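Local coordinates for protein possible thiamine biosynthesis enzyme (Candida albicans, PDB 2X7Q) that is of unknown function but has the periplasmic binding protein fold and probably binds a small solute, possibly a thiamine-related one, at residues A[269-283]-A[299-311]. The protein carries 1 engineered substitution. Sequence-based numbering, arbitrary orientation.
Sequences GKTPLDWDTIVVKTK and ILKRLNSNVKKTN
Trp-275 lies between Lys-309 on one face and Val-279 CG2 on the other, each near the rim of the ring, where two helices of this periplasmic binding protein fold pack with their flanking loops. The axes of the short segments 275-283 and 299-306 run nearly antiparallel, 11.3 Å apart at 156°. Lys-309 folds back over the six-membered ring: its bent chain brings CD over the face, offset toward the rim, and NZ makes a cation-pi contact 4.6 Å from the ring centroid. With CG anti to the backbone N (chi1 -169°), the indole extends to the other segment, where CZ3 meets Val-307 CG1 at 3.4 Å. Val-307 O lies in the ring plane at the edge. Deeper in, Val-279 CG1 touches Leu-303 CD1 at 3.6 Å. Leu-273 CG packs against Lys-308 O at 3.4 Å, and a water donates to both Leu-273 O and Lys-308 O. At the far end, Asn-311 ND2 gives a weak hydrogen bond to Thr-271 O, 3.4 Å long. Further out, Leu-303 rests on Ile-81 of helix 74-82. Lys-308 also bonds through its backbone to Val-90 of strand 88-95, tying the loop to the sheet. Asp-274 N-caps its helix: OD1 accepts from Asp-276 N at 3.3 Å, from above the carboxylate plane.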
ATOM      1  N   GLY A 269       1.127  11.793 -13.101  1.00 11.89           N
ATOM      2  CA  GLY A 269       2.159  12.413 -13.912  1.00 12.01           C
ATOM      3  C   GLY A 269       1.667  13.634 -14.667  1.00 13.98           C
ATOM      4  O   GLY A 269       2.464  14.460 -15.114  1.00 13.43           O
ATOM      5  N   LYS A 270       0.350  13.747 -14.812  1.00 12.20           N
ATOM      6  CA  LYS A 270      -0.248  14.871 -15.525  1.00 13.44           C
ATOM      7  C   LYS A 270      -0.575  16.017 -14.571  1.00 14.10           C
ATOM      8  O   LYS A 270      -0.568  17.185 -14.963  1.00 13.34           O
ATOM      9  CB  LYS A 270      -1.511  14.430 -16.270  1.00 13.41           C
ATOM     10  CG  LYS A 270      -1.295  13.285 -17.248  1.00 14.05           C
ATOM     11  CD  LYS A 270      -0.139  13.574 -18.195  1.00 15.62           C
ATOM     12  CE  LYS A 270       0.032  12.466 -19.227  1.00 17.09           C
ATOM     13  NZ  LYS A 270       1.378  12.505 -19.864  1.00 19.44           N
ATOM     14  N   THR A 271      -0.858  15.672 -13.320  1.00 13.66           N
ATOM     15  CA  THR A 271      -1.189  16.663 -12.302  1.00 13.92           C
ATOM     16  C   THR A 271      -0.605  16.257 -10.951  1.00 12.63           C
ATOM     17  O   THR A 271      -0.527  15.070 -10.641  1.00 12.03           O
ATOM     18  CB  THR A 271      -2.712  16.848 -12.176  1.00 12.91           C
ATOM     19  OG1 THR A 271      -2.999  17.947 -11.302  1.00 14.83           O
ATOM     20  CG2 THR A 271      -3.361  15.584 -11.629  1.00 13.63           C
ATOM     21  N   PRO A 272      -0.176  17.244 -10.149  1.00 13.77           N
ATOM     22  CA  PRO A 272       0.393  16.976  -8.825  1.00 13.39           C
ATOM     23  C   PRO A 272      -0.569  16.172  -7.958  1.00 12.80           C
ATOM     24  O   PRO A 272      -1.783  16.263  -8.142  1.00 11.84           O
ATOM     25  CB  PRO A 272       0.578  18.377  -8.235  1.00 13.80           C
ATOM     26  CG  PRO A 272       0.720  19.265  -9.416  1.00 15.11           C
ATOM     27  CD  PRO A 272      -0.156  18.679 -10.481  1.00 14.10           C
ATOM     28  N   LEU A 273      -0.029  15.391  -7.026  1.00 12.23           N
ATOM     29  CA  LEU A 273      -0.853  14.598  -6.121  1.00 11.72           C
ATOM     30  C   LEU A 273      -1.740  15.490  -5.264  1.00 13.04           C
ATOM     31  O   LEU A 273      -1.417  16.654  -5.026  1.00 13.02           O
ATOM     32  CB  LEU A 273       0.022  13.706  -5.238  1.00 12.16           C
ATOM     33  CG  LEU A 273       1.070  14.369  -4.345  1.00 11.76           C
ATOM     34  CD1 LEU A 273       0.446  14.919  -3.075  1.00 13.03           C
ATOM     35  CD2 LEU A 273       2.165  13.373  -3.998  1.00 11.30           C
ATOM     36  N   ASP A 274      -2.861  14.941  -4.811  1.00 12.99           N
ATOM     37  CA  ASP A 274      -3.787  15.685  -3.969  1.00 13.91           C
ATOM     38  C   ASP A 274      -3.240  15.800  -2.549  1.00 13.93           C
ATOM     39  O   ASP A 274      -3.270  14.841  -1.781  1.00 12.67           O
ATOM     40  CB  ASP A 274      -5.163  15.017  -3.961  1.00 13.81           C
ATOM     41  CG  ASP A 274      -6.216  15.864  -3.276  1.00 16.45           C
ATOM     42  OD1 ASP A 274      -5.868  16.944  -2.752  1.00 17.20           O
ATOM     43  OD2 ASP A 274      -7.394  15.454  -3.268  1.00 19.46           O
ATOM     44  N   TRP A 275      -2.743  16.986  -2.212  1.00 13.34           N
ATOM     45  CA  TRP A 275      -2.116  17.231  -0.919  1.00 13.66           C
ATOM     46  C   TRP A 275      -3.050  16.926   0.249  1.00 14.13           C
ATOM     47  O   TRP A 275      -2.623  16.379   1.264  1.00 13.68           O
ATOM     48  CB  TRP A 275      -1.632  18.680  -0.841  1.00 14.20           C
ATOM     49  CG  TRP A 275      -0.744  18.954   0.331  1.00 14.60           C
ATOM     50  CD1 TRP A 275      -1.103  19.521   1.523  1.00 15.69           C
ATOM     51  CD2 TRP A 275       0.660  18.668   0.434  1.00 14.83           C
ATOM     52  NE1 TRP A 275      -0.011  19.607   2.353  1.00 16.12           N
ATOM     53  CE2 TRP A 275       1.077  19.092   1.709  1.00 15.95           C
ATOM     54  CE3 TRP A 275       1.594  18.099  -0.437  1.00 14.32           C
ATOM     55  CZ2 TRP A 275       2.401  18.962   2.137  1.00 16.71           C
ATOM     56  CZ3 TRP A 275       2.902  17.972  -0.006  1.00 15.06           C
ATOM     57  CH2 TRP A 275       3.294  18.401   1.267  1.00 14.44           C
ATOM     58  N   ASP A 276      -4.325  17.272   0.099  1.00 13.80           N
ATOM     59  CA  ASP A 276      -5.302  17.093   1.170  1.00 16.66           C
ATOM     60  C   ASP A 276      -5.480  15.628   1.571  1.00 16.52           C
ATOM     61  O   ASP A 276      -5.589  15.313   2.755  1.00 17.12           O
ATOM     62  CB  ASP A 276      -6.652  17.693   0.769  1.00 18.06           C
ATOM     63  CG  ASP A 276      -7.731  17.454   1.813  1.00 20.21           C
ATOM     64  OD1 ASP A 276      -7.580  17.944   2.953  1.00 20.54           O
ATOM     65  OD2 ASP A 276      -8.729  16.773   1.493  1.00 25.13           O
ATOM     66  N   THR A 277      -5.511  14.738   0.584  1.00 14.80           N
ATOM     67  CA  THR A 277      -5.785  13.327   0.841  1.00 15.48           C
ATOM     68  C   THR A 277      -4.527  12.513   1.134  1.00 16.07           C
ATOM     69  O   THR A 277      -4.557  11.591   1.950  1.00 17.81           O
ATOM     70  CB  THR A 277      -6.554  12.675  -0.330  1.00 15.33           C
ATOM     71  OG1 THR A 277      -6.896  11.327   0.010  1.00 17.02           O
ATOM     72  CG2 THR A 277      -5.707  12.671  -1.593  1.00 14.06           C
ATOM     73  N   ILE A 278      -3.424  12.854   0.471  1.00 12.88           N
ATOM     74  CA  ILE A 278      -2.172  12.123   0.646  1.00 13.41           C
ATOM     75  C   ILE A 278      -1.416  12.552   1.903  1.00 12.74           C
ATOM     76  O   ILE A 278      -0.838  11.719   2.604  1.00 12.38           O
ATOM     77  CB  ILE A 278      -1.245  12.286  -0.578  1.00 11.53           C
ATOM     78  CG1 ILE A 278      -1.861  11.618  -1.810  1.00 11.86           C
ATOM     79  CG2 ILE A 278       0.127  11.700  -0.290  1.00 10.55           C
ATOM     80  CD1 ILE A 278      -2.028  10.119  -1.680  1.00 10.96           C
ATOM     81  N   VAL A 279      -1.430  13.850   2.188  1.00 12.30           N
ATOM     82  CA  VAL A 279      -0.680  14.397   3.317  1.00 13.34           C
ATOM     83  C   VAL A 279      -1.564  14.777   4.506  1.00 14.46           C
ATOM     84  O   VAL A 279      -1.431  14.217   5.596  1.00 14.31           O
ATOM     85  CB  VAL A 279       0.135  15.629   2.895  1.00 12.23           C
ATOM     86  CG1 VAL A 279       0.804  16.266   4.108  1.00 15.68           C
ATOM     87  CG2 VAL A 279       1.158  15.245   1.848  1.00 13.01           C
ATOM     88  N   VAL A 280      -2.466  15.731   4.292  1.00 14.41           N
ATOM     89  CA  VAL A 280      -3.291  16.275   5.370  1.00 15.63           C
ATOM     90  C   VAL A 280      -4.058  15.200   6.144  1.00 15.44           C
ATOM     91  O   VAL A 280      -3.846  15.022   7.343  1.00 16.16           O
ATOM     92  CB  VAL A 280      -4.287  17.332   4.848  1.00 16.32           C
ATOM     93  CG1 VAL A 280      -5.182  17.820   5.978  1.00 18.32           C
ATOM     94  CG2 VAL A 280      -3.543  18.490   4.211  1.00 17.17           C
ATOM     95  N   LYS A 281      -4.945  14.486   5.456  1.00 15.86           N
ATOM     96  CA  LYS A 281      -5.763  13.456   6.091  1.00 14.93           C
ATOM     97  C   LYS A 281      -4.904  12.372   6.743  1.00 16.06           C
ATOM     98  O   LYS A 281      -5.222  11.888   7.828  1.00 14.42           O
ATOM     99  CB  LYS A 281      -6.727  12.823   5.082  1.00 16.69           C
ATOM    100  CG  LYS A 281      -7.661  13.808   4.389  1.00 18.01           C
ATOM    101  CD  LYS A 281      -8.514  13.116   3.331  1.00 19.64           C
ATOM    102  CE  LYS A 281      -9.761  12.472   3.927  1.00 22.03           C
ATOM    103  NZ  LYS A 281     -10.836  13.465   4.214  1.00 27.84           N
ATOM    104  N   THR A 282      -3.819  11.990   6.074  1.00 13.79           N
ATOM    105  CA  THR A 282      -2.942  10.936   6.578  1.00 13.93           C
ATOM    106  C   THR A 282      -2.302  11.318   7.912  1.00 14.21           C
ATOM    107  O   THR A 282      -2.344  10.549   8.873  1.00 13.93           O
ATOM    108  CB  THR A 282      -1.835  10.580   5.567  1.00 13.60           C
ATOM    109  OG1 THR A 282      -2.428  10.177   4.327  1.00 13.55           O
ATOM    110  CG2 THR A 282      -0.969   9.449   6.100  1.00 13.68           C
ATOM    111  N   LYS A 283      -1.718  12.512   7.965  1.00 13.68           N
ATOM    112  CA  LYS A 283      -1.026  12.982   9.164  1.00 15.55           C
ATOM    113  C   LYS A 283      -2.002  13.245  10.309  1.00 15.95           C
ATOM    114  O   LYS A 283      -1.735  12.892  11.458  1.00 15.57           O
ATOM    115  CB  LYS A 283      -0.223  14.254   8.864  1.00 16.27           C
ATOM    116  CG  LYS A 283      -1.078  15.513   8.776  1.00 18.51           C
ATOM    117  CD  LYS A 283      -0.261  16.754   8.441  1.00 18.66           C
ATOM    118  CE  LYS A 283      -1.133  18.002   8.481  1.00 19.68           C
ATOM    119  NZ  LYS A 283      -0.758  18.997   7.445  1.00 23.21           N
ATOM    120  N   ILE A 299       6.115  17.480  11.668  1.00 16.01           N
ATOM    121  CA  ILE A 299       5.633  16.578  10.629  1.00 16.57           C
ATOM    122  C   ILE A 299       5.424  17.340   9.325  1.00 15.03           C
ATOM    123  O   ILE A 299       5.811  16.873   8.255  1.00 15.08           O
ATOM    124  CB  ILE A 299       4.312  15.894  11.038  1.00 16.00           C
ATOM    125  CG1 ILE A 299       4.512  15.055  12.302  1.00 15.70           C
ATOM    126  CG2 ILE A 299       3.787  15.028   9.903  1.00 14.69           C
ATOM    127  CD1 ILE A 299       3.242  14.408  12.814  1.00 15.97           C
ATOM    128  N   LEU A 300       4.817  18.519   9.422  1.00 16.05           N
ATOM    129  CA  LEU A 300       4.557  19.352   8.250  1.00 16.34           C
ATOM    130  C   LEU A 300       5.836  19.702   7.501  1.00 15.56           C
ATOM    131  O   LEU A 300       5.909  19.565   6.281  1.00 15.33           O
ATOM    132  CB  LEU A 300       3.842  20.645   8.651  1.00 17.59           C
ATOM    133  CG  LEU A 300       2.376  20.773   8.238  1.00 20.55           C
ATOM    134  CD1 LEU A 300       2.150  20.095   6.892  1.00 19.26           C
ATOM    135  CD2 LEU A 300       1.472  20.179   9.300  1.00 21.77           C
ATOM    136  N   LYS A 301       6.836  20.171   8.241  1.00 16.45           N
ATOM    137  CA  LYS A 301       8.094  20.601   7.644  1.00 16.18           C
ATOM    138  C   LYS A 301       8.810  19.444   6.957  1.00 15.54           C
ATOM    139  O   LYS A 301       9.466  19.630   5.933  1.00 15.56           O
ATOM    140  CB  LYS A 301       9.003  21.241   8.697  1.00 18.11           C
ATOM    141  CG  LYS A 301      10.310  21.775   8.133  1.00 19.14           C
ATOM    142  CD  LYS A 301      11.046  22.652   9.134  1.00 21.95           C
ATOM    143  CE  LYS A 301      12.305  23.242   8.512  1.00 24.72           C
ATOM    144  NZ  LYS A 301      12.980  24.222   9.410  1.00 27.67           N
ATOM    145  N   ARG A 302       8.674  18.248   7.518  1.00 13.52           N
ATOM    146  CA  ARG A 302       9.317  17.071   6.948  1.00 14.34           C
ATOM    147  C   ARG A 302       8.609  16.599   5.680  1.00 13.58           C
ATOM    148  O   ARG A 302       9.250  16.138   4.737  1.00 13.84           O
ATOM    149  CB  ARG A 302       9.388  15.944   7.980  1.00 13.26           C
ATOM    150  CG  ARG A 302      10.349  16.228   9.123  1.00 14.33           C
ATOM    151  CD  ARG A 302      10.317  15.125  10.161  1.00 15.13           C
ATOM    152  NE  ARG A 302      11.317  15.327  11.204  1.00 15.36           N
ATOM    153  CZ  ARG A 302      11.446  14.551  12.276  1.00 14.93           C
ATOM    154  NH1 ARG A 302      10.636  13.519  12.451  1.00 13.41           N
ATOM    155  NH2 ARG A 302      12.385  14.807  13.174  1.00 17.98           N
ATOM    156  N   LEU A 303       7.286  16.724   5.663  1.00 13.49           N
ATOM    157  CA  LEU A 303       6.489  16.313   4.513  1.00 13.57           C
ATOM    158  C   LEU A 303       6.549  17.348   3.390  1.00 13.88           C
ATOM    159  O   LEU A 303       6.523  16.998   2.211  1.00 14.24           O
ATOM    160  CB  LEU A 303       5.036  16.069   4.932  1.00 13.95           C
ATOM    161  CG  LEU A 303       4.800  14.908   5.900  1.00 13.87           C
ATOM    162  CD1 LEU A 303       3.331  14.805   6.262  1.00 12.39           C
ATOM    163  CD2 LEU A 303       5.297  13.605   5.294  1.00 13.81           C
ATOM    164  N   ASN A 304       6.625  18.622   3.762  1.00 14.17           N
ATOM    165  CA  ASN A 304       6.711  19.704   2.787  1.00 14.93           C
ATOM    166  C   ASN A 304       7.987  19.652   1.948  1.00 15.44           C
ATOM    167  O   ASN A 304       8.064  20.271   0.889  1.00 16.75           O
ATOM    168  CB  ASN A 304       6.598  21.066   3.480  1.00 16.62           C
ATOM    169  CG  ASN A 304       5.158  21.494   3.703  1.00 17.01           C
ATOM    170  OD1 ASN A 304       4.278  21.196   2.896  1.00 18.53           O
ATOM    171  ND2 ASN A 304       4.916  22.209   4.796  1.00 18.20           N
ATOM    172  N   SER A 305       8.979  18.907   2.423  1.00 14.89           N
ATOM    173  CA  SER A 305      10.264  18.813   1.738  1.00 15.19           C
ATOM    174  C   SER A 305      10.404  17.524   0.931  1.00 14.84           C
ATOM    175  O   SER A 305      11.192  17.460  -0.013  1.00 16.26           O
ATOM    176  CB  SER A 305      11.419  18.923   2.739  1.00 16.54           C
ATOM    177  OG  SER A 305      11.394  20.159   3.427  1.00 19.08           O
ATOM    178  N   ASN A 306       9.640  16.502   1.304  1.00 13.68           N
ATOM    179  CA  ASN A 306       9.766  15.190   0.676  1.00 13.55           C
ATOM    180  C   ASN A 306       8.503  14.702  -0.033  1.00 12.55           C
ATOM    181  O   ASN A 306       8.469  13.583  -0.545  1.00 10.64           O
ATOM    182  CB  ASN A 306      10.230  14.146   1.698  1.00 12.51           C
ATOM    183  CG  ASN A 306      11.660  14.370   2.159  1.00 13.85           C
ATOM    184  OD1 ASN A 306      12.474  13.446   2.165  1.00 15.02           O
ATOM    185  ND2 ASN A 306      11.972  15.598   2.550  1.00 12.94           N
ATOM    186  N   VAL A 307       7.467  15.536  -0.060  1.00 11.95           N
ATOM    187  CA  VAL A 307       6.247  15.198  -0.787  1.00 12.58           C
ATOM    188  C   VAL A 307       6.025  16.167  -1.946  1.00 13.05           C
ATOM    189  O   VAL A 307       5.817  17.364  -1.739  1.00 13.76           O
ATOM    190  CB  VAL A 307       5.006  15.191   0.129  1.00 12.72           C
ATOM    191  CG1 VAL A 307       3.775  14.761  -0.656  1.00 11.71           C
ATOM    192  CG2 VAL A 307       5.227  14.268   1.317  1.00 11.73           C
ATOM    193  N   LYS A 308       6.070  15.637  -3.165  1.00 13.65           N
ATOM    194  CA  LYS A 308       5.976  16.452  -4.373  1.00 14.06           C
ATOM    195  C   LYS A 308       4.662  17.226  -4.481  1.00 14.33           C
ATOM    196  O   LYS A 308       3.588  16.686  -4.211  1.00 13.57           O
ATOM    197  CB  LYS A 308       6.165  15.580  -5.617  1.00 13.59           C
ATOM    198  CG  LYS A 308       7.598  15.113  -5.846  1.00 14.22           C
ATOM    199  CD  LYS A 308       8.503  16.277  -6.217  1.00 17.27           C
ATOM    200  CE  LYS A 308       9.913  15.804  -6.539  1.00 19.33           C
ATOM    201  NZ  LYS A 308      10.783  16.935  -6.969  1.00 22.69           N
ATOM    202  N   LYS A 309       4.760  18.494  -4.871  1.00 15.32           N
ATOM    203  CA  LYS A 309       3.582  19.300  -5.168  1.00 15.43           C
ATOM    204  C   LYS A 309       3.582  19.691  -6.642  1.00 15.47           C
ATOM    205  O   LYS A 309       2.774  20.506  -7.085  1.00 14.05           O
ATOM    206  CB  LYS A 309       3.530  20.545  -4.280  1.00 16.71           C
ATOM    207  CG  LYS A 309       3.161  20.250  -2.831  1.00 17.93           C
ATOM    208  CD  LYS A 309       2.717  21.508  -2.093  1.00 19.81           C
ATOM    209  CE  LYS A 309       3.895  22.411  -1.750  1.00 21.87           C
ATOM    210  NZ  LYS A 309       4.787  21.803  -0.722  1.00 22.30           N
ATOM    211  N   THR A 310       4.503  19.094  -7.394  1.00 15.21           N
ATOM    212  CA  THR A 310       4.597  19.314  -8.831  1.00 15.64           C
ATOM    213  C   THR A 310       4.898  17.999  -9.542  1.00 16.33           C
ATOM    214  O   THR A 310       5.162  16.982  -8.900  1.00 16.75           O
ATOM    215  CB  THR A 310       5.703  20.326  -9.181  1.00 18.34           C
ATOM    216  OG1 THR A 310       6.984  19.776  -8.846  1.00 19.77           O
ATOM    217  CG2 THR A 310       5.501  21.628  -8.422  1.00 18.24           C
ATOM    218  N   ASN A 311       4.855  18.028 -10.869  1.00 15.60           N
ATOM    219  CA  ASN A 311       5.212  16.865 -11.669  1.00 15.78           C
ATOM    220  C   ASN A 311       6.638  16.974 -12.191  1.00 15.97           C
ATOM    221  O   ASN A 311       7.171  18.074 -12.345  1.00 17.77           O
ATOM    222  CB  ASN A 311       4.239  16.696 -12.837  1.00 16.74           C
ATOM    223  CG  ASN A 311       2.838  16.346 -12.384  1.00 14.32           C
ATOM    224  OD1 ASN A 311       1.875  17.033 -12.723  1.00 15.11           O
ATOM    225  ND2 ASN A 311       2.715  15.274 -11.609  1.00 14.28           N
TER
HETATM  226  O   HOH W   1       2.855  15.011  -7.452  1.00 11.83           O
HETATM  227  O   HOH W   2       0.964  17.872  -4.055  1.00 14.13           O